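Local coordinates for protein teicoplanin pseudoaglycone deacetylases Orf2 (PDB 3DFF) that probably removes the N-acetyl group from a sugar of the teicoplanin pseudoaglycone by hydrolysis, as a zinc-dependent deacetylase of the PIG-L family, at residues 9-14 and 150-155; 15-20 and 43-48; 207-212 and 261-266. All coordinates share one frame; numbering follows the deposited sequence.

Contact 1 of 3, residues 9-14 and 150-155; sequences RLLAIS and TLVVTC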
loop_
_atom_site.group_PDB
_atom_site.type_symbol
_atom_site.label_atom_id
_atom_site.label_comp_id
_atom_site.label_asym_id
_atom_site.label_seq_id
_atom_site.Cartn_x
_atom_site.Cartn_y
_atom_site.Cartn_z
ATOM N N ARG A 9 11.962 15.723 -2.664
ATOM C CA ARG A 9 10.832 15.558 -1.764
ATOM C C ARG A 9 10.022 14.354 -2.274
ATOM O O ARG A 9 9.365 14.439 -3.297
ATOM C CB ARG A 9 9.982 16.834 -1.740
ATOM C CG ARG A 9 10.667 18.064 -1.109
ATOM C CD ARG A 9 9.791 19.321 -1.210
ATOM N NE ARG A 9 10.363 20.328 -2.109
ATOM C CZ ARG A 9 10.218 20.352 -3.436
ATOM N NH1 ARG A 9 9.517 19.423 -4.064
ATOM N NH2 ARG A 9 10.787 21.313 -4.147
ATOM N N LEU A 10 10.102 13.241 -1.556
ATOM C CA LEU A 10 9.497 11.989 -1.999
ATOM C C LEU A 10 8.214 11.719 -1.215
ATOM O O LEU A 10 8.259 11.570 0.004
ATOM C CB LEU A 10 10.490 10.841 -1.808
ATOM C CG LEU A 10 10.020 9.411 -2.124
ATOM C CD1 LEU A 10 9.624 9.281 -3.564
ATOM C CD2 LEU A 10 11.114 8.428 -1.796
ATOM N N LEU A 11 7.086 11.673 -1.919
ATOM C CA LEU A 11 5.805 11.329 -1.287
ATOM C C LEU A 11 5.428 9.909 -1.686
ATOM O O LEU A 11 5.173 9.658 -2.868
ATOM C CB LEU A 11 4.699 12.288 -1.739
ATOM C CG LEU A 11 3.257 12.030 -1.259
ATOM C CD1 LEU A 11 3.149 12.104 0.280
ATOM C CD2 LEU A 11 2.290 12.987 -1.947
ATOM N N ALA A 12 5.409 9.010 -0.705
ATOM C CA ALA A 12 4.942 7.649 -0.929
ATOM C C ALA A 12 3.479 7.604 -0.510
ATOM O O ALA A 12 3.108 8.162 0.524
ATOM C CB ALA A 12 5.767 6.659 -0.165
ATOM N N ILE A 13 2.649 6.959 -1.320
ATOM C CA ILE A 13 1.226 6.853 -0.985
ATOM C C ILE A 13 0.851 5.387 -0.823
ATOM O O ILE A 13 0.766 4.649 -1.801
ATOM C CB ILE A 13 0.371 7.547 -2.035
ATOM C CG1 ILE A 13 0.828 9.017 -2.203
ATOM C CG2 ILE A 13 -1.120 7.476 -1.685
ATOM C CD1 ILE A 13 0.045 9.771 -3.192
ATOM N N SER A 14 0.665 4.985 0.429
ATOM C CA SER A 14 0.392 3.593 0.758
ATOM C C SER A 14 -1.116 3.362 0.899
ATOM O O SER A 14 -1.787 4.143 1.564
ATOM C CB SER A 14 1.085 3.252 2.066
ATOM O OG SER A 14 1.001 1.859 2.333
ATOM N N THR A 150 8.680 16.185 -5.380
ATOM C CA THR A 150 9.302 16.098 -6.693
ATOM C C THR A 150 9.043 14.747 -7.339
ATOM O O THR A 150 9.154 14.608 -8.561
ATOM C CB THR A 150 10.821 16.336 -6.630
ATOM O OG1 THR A 150 11.391 15.508 -5.617
ATOM C CG2 THR A 150 11.121 17.798 -6.327
ATOM N N LEU A 151 8.667 13.767 -6.508
ATOM C CA LEU A 151 8.376 12.405 -6.959
ATOM C C LEU A 151 7.299 11.807 -6.067
ATOM O O LEU A 151 7.367 11.940 -4.847
ATOM C CB LEU A 151 9.612 11.507 -6.872
ATOM C CG LEU A 151 9.451 10.040 -7.335
ATOM C CD1 LEU A 151 8.998 9.971 -8.770
ATOM C CD2 LEU A 151 10.714 9.216 -7.150
ATOM N N VAL A 152 6.323 11.153 -6.684
ATOM C CA VAL A 152 5.338 10.372 -5.926
ATOM C C VAL A 152 5.486 8.896 -6.308
ATOM O O VAL A 152 5.599 8.569 -7.497
ATOM C CB VAL A 152 3.897 10.822 -6.235
ATOM C CG1 VAL A 152 2.868 9.909 -5.546
ATOM C CG2 VAL A 152 3.669 12.263 -5.801
ATOM N N VAL A 153 5.472 8.017 -5.307
ATOM C CA VAL A 153 5.452 6.568 -5.564
ATOM C C VAL A 153 4.252 5.958 -4.853
ATOM O O VAL A 153 4.003 6.263 -3.695
ATOM C CB VAL A 153 6.735 5.847 -5.118
ATOM C CG1 VAL A 153 6.776 4.425 -5.685
ATOM C CG2 VAL A 153 8.001 6.618 -5.602
ATOM N N THR A 154 3.542 5.091 -5.558
ATOM C CA THR A 154 2.381 4.417 -4.969
ATOM C C THR A 154 2.335 2.986 -5.489
ATOM O O THR A 154 3.285 2.538 -6.134
ATOM C CB THR A 154 1.070 5.164 -5.261
ATOM O OG1 THR A 154 0.051 4.605 -4.416
ATOM C CG2 THR A 154 0.661 5.045 -6.725
ATOM N N CYS A 155 1.253 2.261 -5.205
ATOM C CA CYS A 155 1.236 0.832 -5.512
ATOM C C CYS A 155 0.762 0.546 -6.928
ATOM O O CYS A 155 -0.086 1.260 -7.478
ATOM C CB CYS A 155 0.339 0.096 -4.527
ATOM S SG CYS A 155 -1.387 0.701 -4.521
#
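Ile13 and Val152 meet beside the parallel pairing of strands 9-14 and 151-155, and the isoleucine can be followed outward. Its CB lies 3.8 Å from Thr154 OG1, with CG2 a little farther from the same oxygen. CG1 is anti to the carbonyl carbon (chi1 -55°) and turns back to 4.0 Å from Val152 CG1; CD1, at the tip, closes to 3.7 Å from that same methyl. Beta-branched residues suit this extended backbone, and the hydroxyl of Thr154, anti to its own backbone N, reaches Ile13 O as donor at 2.7 Å. These are central strands of a Rossmann-like sheet: 9-14 bonds to strand 37-42 along its other edge. Helix 19-33 packs on the side of Leu10, Ala12 and Val153, helix 162-178 on that of Ile13, Val152 and Thr154. On the former side Leu10 CD1 rests 3.7 Å from Val153 CG2, and small Ala12 faces Leu28. Leu11 N to Leu151 O, Val153 N to Leu11 O and Ile13 N to Val153 O form the regular ladder. At its start Thr150 doubles the grip: its N gives to Arg9 O at 2.8 Å, while its OG1 accepts from Arg9 N at 3.0 Å.

Contact 2 of 3, residues 15-20 and 43-48; sequences PHLDDA and VFAGAA. With ZN (zinc ion), chain B.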
loop_
_atom_site.group_PDB
_atom_site.type_symbol
_atom_site.label_atom_id
_atom_site.label_comp_id
_atom_site.label_asym_id
_atom_site.label_seq_id
_atom_site.Cartn_x
_atom_site.Cartn_y
_atom_site.Cartn_z
ATOM N N PRO A 15 -1.658 2.284 0.304
ATOM C CA PRO A 15 -3.084 1.995 0.539
ATOM C C PRO A 15 -3.343 1.711 2.008
ATOM O O PRO A 15 -4.219 2.354 2.607
ATOM C CB PRO A 15 -3.372 0.744 -0.327
ATOM C CG PRO A 15 -2.195 0.564 -1.172
ATOM C CD PRO A 15 -1.019 1.293 -0.579
ATOM N N HIS A 16 -2.598 0.764 2.588
ATOM C CA HIS A 16 -2.825 0.320 3.960
ATOM C C HIS A 16 -1.593 0.525 4.803
ATOM O O HIS A 16 -0.512 0.817 4.289
ATOM C CB HIS A 16 -3.156 -1.172 4.010
ATOM C CG HIS A 16 -4.364 -1.539 3.225
ATOM N ND1 HIS A 16 -4.322 -2.435 2.175
ATOM C CD2 HIS A 16 -5.657 -1.159 3.350
ATOM C CE1 HIS A 16 -5.542 -2.585 1.689
ATOM N NE2 HIS A 16 -6.364 -1.805 2.370
ATOM N N LEU A 17 -1.769 0.358 6.113
ATOM C CA LEU A 17 -0.686 0.498 7.076
ATOM C C LEU A 17 0.207 -0.747 7.059
ATOM O O LEU A 17 0.038 -1.670 7.872
ATOM C CB LEU A 17 -1.276 0.779 8.469
ATOM C CG LEU A 17 -2.108 2.067 8.575
ATOM C CD1 LEU A 17 -3.055 2.029 9.737
ATOM C CD2 LEU A 17 -1.171 3.305 8.707
ATOM N N ASP A 18 1.132 -0.755 6.098
ATOM C CA ASP A 18 2.144 -1.808 5.890
ATOM C C ASP A 18 2.656 -1.846 4.454
ATOM O O ASP A 18 3.776 -2.269 4.217
ATOM C CB ASP A 18 1.668 -3.209 6.299
ATOM C CG ASP A 18 0.379 -3.663 5.568
ATOM O OD1 ASP A 18 -0.141 -2.973 4.669
ATOM O OD2 ASP A 18 -0.138 -4.736 5.952
ATOM N N ASP A 19 1.848 -1.415 3.489
ATOM C CA ASP A 19 2.154 -1.721 2.085
ATOM C C ASP A 19 3.431 -1.041 1.605
ATOM O O ASP A 19 4.242 -1.664 0.917
ATOM C CB ASP A 19 0.991 -1.345 1.152
ATOM C CG ASP A 19 -0.210 -2.251 1.319
ATOM O OD1 ASP A 19 -0.076 -3.481 1.163
ATOM O OD2 ASP A 19 -1.303 -1.729 1.601
ATOM N N ALA A 20 3.604 0.224 1.966
ATOM C CA ALA A 20 4.783 0.988 1.518
ATOM C C ALA A 20 6.051 0.375 2.068
ATOM O O ALA A 20 7.080 0.301 1.355
ATOM C CB ALA A 20 4.666 2.463 1.967
ATOM N N VAL A 43 -3.458 6.139 2.857
ATOM C CA VAL A 43 -4.836 6.487 2.498
ATOM C C VAL A 43 -5.860 5.869 3.456
ATOM O O VAL A 43 -6.667 6.580 4.053
ATOM C CB VAL A 43 -5.141 6.058 1.046
ATOM C CG1 VAL A 43 -6.587 6.398 0.631
ATOM C CG2 VAL A 43 -4.145 6.721 0.097
ATOM N N PHE A 44 -5.831 4.543 3.595
ATOM C CA PHE A 44 -6.873 3.833 4.344
ATOM C C PHE A 44 -6.477 3.618 5.796
ATOM O O PHE A 44 -6.451 2.500 6.308
ATOM C CB PHE A 44 -7.291 2.551 3.594
ATOM C CG PHE A 44 -7.968 2.846 2.294
ATOM C CD1 PHE A 44 -9.310 3.238 2.269
ATOM C CD2 PHE A 44 -7.254 2.811 1.094
ATOM C CE1 PHE A 44 -9.963 3.564 1.056
ATOM C CE2 PHE A 44 -7.895 3.139 -0.130
ATOM C CZ PHE A 44 -9.258 3.532 -0.139
ATOM N N ALA A 45 -6.157 4.722 6.461
ATOM C CA ALA A 45 -5.761 4.719 7.872
ATOM C C ALA A 45 -6.835 5.393 8.729
ATOM O O ALA A 45 -6.572 5.725 9.872
ATOM C CB ALA A 45 -4.407 5.439 8.040
ATOM N N GLY A 46 -8.037 5.542 8.173
ATOM C CA GLY A 46 -9.128 6.268 8.844
ATOM C C GLY A 46 -9.602 5.555 10.089
ATOM O O GLY A 46 -9.737 4.323 10.102
ATOM N N ALA A 47 -9.823 6.334 11.154
ATOM C CA ALA A 47 -10.285 5.807 12.431
ATOM C C ALA A 47 -11.598 5.058 12.279
ATOM O O ALA A 47 -12.502 5.501 11.580
ATOM C CB ALA A 47 -10.449 6.942 13.410
ATOM N N ALA A 48 -11.699 3.919 12.943
ATOM C CA ALA A 48 -12.918 3.140 12.914
ATOM C C ALA A 48 -13.299 2.765 14.337
ATOM O O ALA A 48 -12.445 2.631 15.219
ATOM C CB ALA A 48 -12.736 1.892 12.054
HETATM ZN ZN ZN B . -2.616 -3.398 1.442
HETATM O O HOH W 1 -4.665 0.315 6.804
HETATM O O HOH W 2 -2.034 -4.071 3.355
HETATM O O HOH W 3 -3.439 -5.192 1.098
#
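Phe44 and Pro15 join two loops at the carboxyl end of the parallel strands, where Pro-His-Leu-Asp-Asp, the PIG-L family's motif, supplies two of the three protein ligands of the zinc. The one direct hydrogen bond between the segments runs from Phe44 N to Pro15 O, 2.9 Å, nearly in line with the carbonyl. That oxygen also lies at the edge of the Phe44 ring, 3.4 Å from CD2. One ordered water adds a bridge, accepting from Leu17 N and donating to Phe44 O. The apolar contacts are slight: Leu17 CD2 sits 3.9 Å from Ala45 CB, whose small methyl lets the loops approach, and Phe44 CB comes obliquely to His16 CD2. Metal bonds come third. His16, with CG anti to its carbonyl carbon (chi1 -59°), presents ND1 to the zinc ion; Asp19 binds unequally, OD2 at 2.1 Å and OD1 at 2.6 Å. His164 and two waters complete the site, and one water donates to Asp18 OD1. In the second shell, Asp163 OD2 bonds to His16 NE2, so the imidazole is held at both nitrogens. Besides holding the metal, Asp19 OD2 uses its anti lone pair to accept from His16 N at 3.0 Å.

Contact 3 of 3, residues 207-212 and 261-266; sequences GSADVS and GETTWP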
loop_
_atom_site.group_PDB
_atom_site.type_symbol
_atom_site.label_atom_id
_atom_site.label_comp_id
_atom_site.label_asym_id
_atom_site.label_seq_id
_atom_site.Cartn_x
_atom_site.Cartn_y
_atom_site.Cartn_z
ATOM N N GLY A 207 6.079 2.525 -17.953
ATOM C CA GLY A 207 7.340 2.517 -18.676
ATOM C C GLY A 207 8.131 1.276 -18.313
ATOM O O GLY A 207 7.613 0.347 -17.667
ATOM N N SER A 208 9.401 1.271 -18.717
ATOM C CA SER A 208 10.306 0.177 -18.391
ATOM C C SER A 208 10.572 0.073 -16.888
ATOM O O SER A 208 10.743 1.086 -16.198
ATOM C CB SER A 208 11.628 0.335 -19.151
ATOM O OG SER A 208 11.382 0.469 -20.542
ATOM N N ALA A 209 10.605 -1.159 -16.399
ATOM C CA ALA A 209 10.889 -1.440 -14.998
ATOM C C ALA A 209 12.287 -0.965 -14.594
ATOM O O ALA A 209 13.229 -0.983 -15.405
ATOM C CB ALA A 209 10.739 -2.928 -14.739
ATOM N N ASP A 210 12.413 -0.507 -13.357
ATOM C CA ASP A 210 13.702 -0.377 -12.712
ATOM C C ASP A 210 13.742 -1.395 -11.590
ATOM O O ASP A 210 12.814 -1.454 -10.772
ATOM C CB ASP A 210 13.899 1.013 -12.124
ATOM C CG ASP A 210 15.193 1.128 -11.325
ATOM O OD1 ASP A 210 16.243 1.414 -11.948
ATOM O OD2 ASP A 210 15.171 0.950 -10.083
ATOM N N VAL A 211 14.809 -2.193 -11.547
ATOM C CA VAL A 211 15.049 -3.075 -10.417
ATOM C C VAL A 211 16.195 -2.506 -9.585
ATOM O O VAL A 211 17.350 -2.475 -10.026
ATOM C CB VAL A 211 15.349 -4.532 -10.851
ATOM C CG1 VAL A 211 15.658 -5.394 -9.634
ATOM C CG2 VAL A 211 14.178 -5.117 -11.601
ATOM N N SER A 212 15.878 -2.035 -8.387
ATOM C CA SER A 212 16.872 -1.337 -7.580
ATOM C C SER A 212 17.926 -2.309 -7.042
ATOM O O SER A 212 17.710 -3.526 -6.989
ATOM C CB SER A 212 16.211 -0.568 -6.433
ATOM O OG SER A 212 15.749 -1.445 -5.420
ATOM N N GLY A 261 16.691 -5.825 -3.799
ATOM C CA GLY A 261 16.198 -4.753 -4.626
ATOM C C GLY A 261 14.680 -4.756 -4.684
ATOM O O GLY A 261 14.040 -5.710 -4.246
ATOM N N GLU A 262 14.130 -3.680 -5.235
ATOM C CA GLU A 262 12.693 -3.515 -5.378
ATOM C C GLU A 262 12.394 -3.042 -6.784
ATOM O O GLU A 262 13.112 -2.185 -7.328
ATOM C CB GLU A 262 12.179 -2.503 -4.348
ATOM C CG GLU A 262 12.213 -3.024 -2.914
ATOM C CD GLU A 262 12.177 -1.940 -1.843
ATOM O OE1 GLU A 262 11.859 -2.289 -0.686
ATOM O OE2 GLU A 262 12.507 -0.763 -2.140
ATOM N N THR A 263 11.342 -3.613 -7.375
ATOM C CA THR A 263 10.904 -3.270 -8.722
ATOM C C THR A 263 9.887 -2.124 -8.698
ATOM O O THR A 263 8.899 -2.186 -7.953
ATOM C CB THR A 263 10.322 -4.514 -9.416
ATOM O OG1 THR A 263 11.351 -5.519 -9.498
ATOM C CG2 THR A 263 9.823 -4.208 -10.815
ATOM N N THR A 264 10.143 -1.102 -9.517
ATOM C CA THR A 264 9.216 0.009 -9.715
ATOM C C THR A 264 9.086 0.348 -11.209
ATOM O O THR A 264 9.984 0.045 -11.999
ATOM C CB THR A 264 9.653 1.285 -8.933
ATOM O OG1 THR A 264 10.925 1.766 -9.419
ATOM C CG2 THR A 264 9.737 1.029 -7.432
ATOM N N TRP A 265 7.973 0.968 -11.599
ATOM C CA TRP A 265 7.773 1.370 -12.983
ATOM C C TRP A 265 7.371 2.825 -13.011
ATOM O O TRP A 265 6.567 3.253 -12.171
ATOM C CB TRP A 265 6.636 0.599 -13.631
ATOM C CG TRP A 265 6.818 -0.867 -13.726
ATOM C CD1 TRP A 265 7.371 -1.563 -14.763
ATOM C CD2 TRP A 265 6.411 -1.839 -12.756
ATOM N NE1 TRP A 265 7.338 -2.913 -14.494
ATOM C CE2 TRP A 265 6.758 -3.108 -13.269
ATOM C CE3 TRP A 265 5.784 -1.759 -11.505
ATOM C CZ2 TRP A 265 6.502 -4.295 -12.570
ATOM C CZ3 TRP A 265 5.521 -2.944 -10.809
ATOM C CH2 TRP A 265 5.884 -4.192 -11.349
ATOM N N PRO A 266 7.883 3.595 -13.987
ATOM C CA PRO A 266 7.347 4.954 -14.119
ATOM C C PRO A 266 5.989 4.871 -14.792
ATOM O O PRO A 266 5.754 3.955 -15.582
ATOM C CB PRO A 266 8.362 5.634 -15.038
ATOM C CG PRO A 266 8.889 4.499 -15.899
ATOM C CD PRO A 266 8.923 3.293 -14.996
HETATM O O HOH W 4 13.095 0.486 -8.408
HETATM O O HOH W 5 14.449 0.322 -3.790
#
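Asp210 and Thr264 form a hydrogen-bonded antiparallel pair, each N giving to the other's O, followed by the non-hydrogen-bonded pair Val211 and Thr263. Beyond it, Ser212 N reaches Glu262 O from well above the carbonyl plane. Ser212 OG, set between its backbone N and carbonyl carbon (chi1 73°), stands in for a main-chain acceptor and takes the bond from Glu262 N at 2.8 Å. Next to it, Gly261 CA comes within 3.1 Å of Ser212 O, which the lack of a side chain allows. Gly207 acts likewise at the far end, leaving Pro266 CG 3.7 Å from Gly207 CA while Gly207 N bonds to Pro266 O at 2.8 Å. The indole of Trp265 turns its edge to Gly207 O, 3.5 Å from CD1; Ala209 CB approaches NE1 obliquely at 3.4 Å, a small methyl beside the large ring. Thr263 CG2 lies over one face, offset toward the rim. A water lies between Thr264 OG1 and Asp210 OD2, 2.7 Å from each; Thr264 OG1 also bonds to Arg183 NH2. Strand 204-211 edges the sheet here, with 263-269 between it and 182-185; helix 243-254 touches Val211 and Thr263, while the Glu262 carboxylate meets Lys222 and helix 19-33.

Along the chain, contact 2 is nested within the loop that contact 1 closes, and contact 3 follows later. Contacts 1 and 2 have centres about 15 Å apart yet touch: strand 9-14 runs straight into the metal-binding turn and helix 19-33, Ser14 O probably accepts a hydrogen bond from Val43 N, and Cys155 SG packs on Pro15 CG. The sheet core thus leads directly to the zinc ligands at its carboxyl end. Contact 3 shares this mixed sheet, its centre about 14 Å from that of contact 1 and 23 Å from that of contact 2, with strand 182-185 between 151-155 and 263-269. Contact 3 therefore adds an antiparallel border to the parallel core and touches neither other contact.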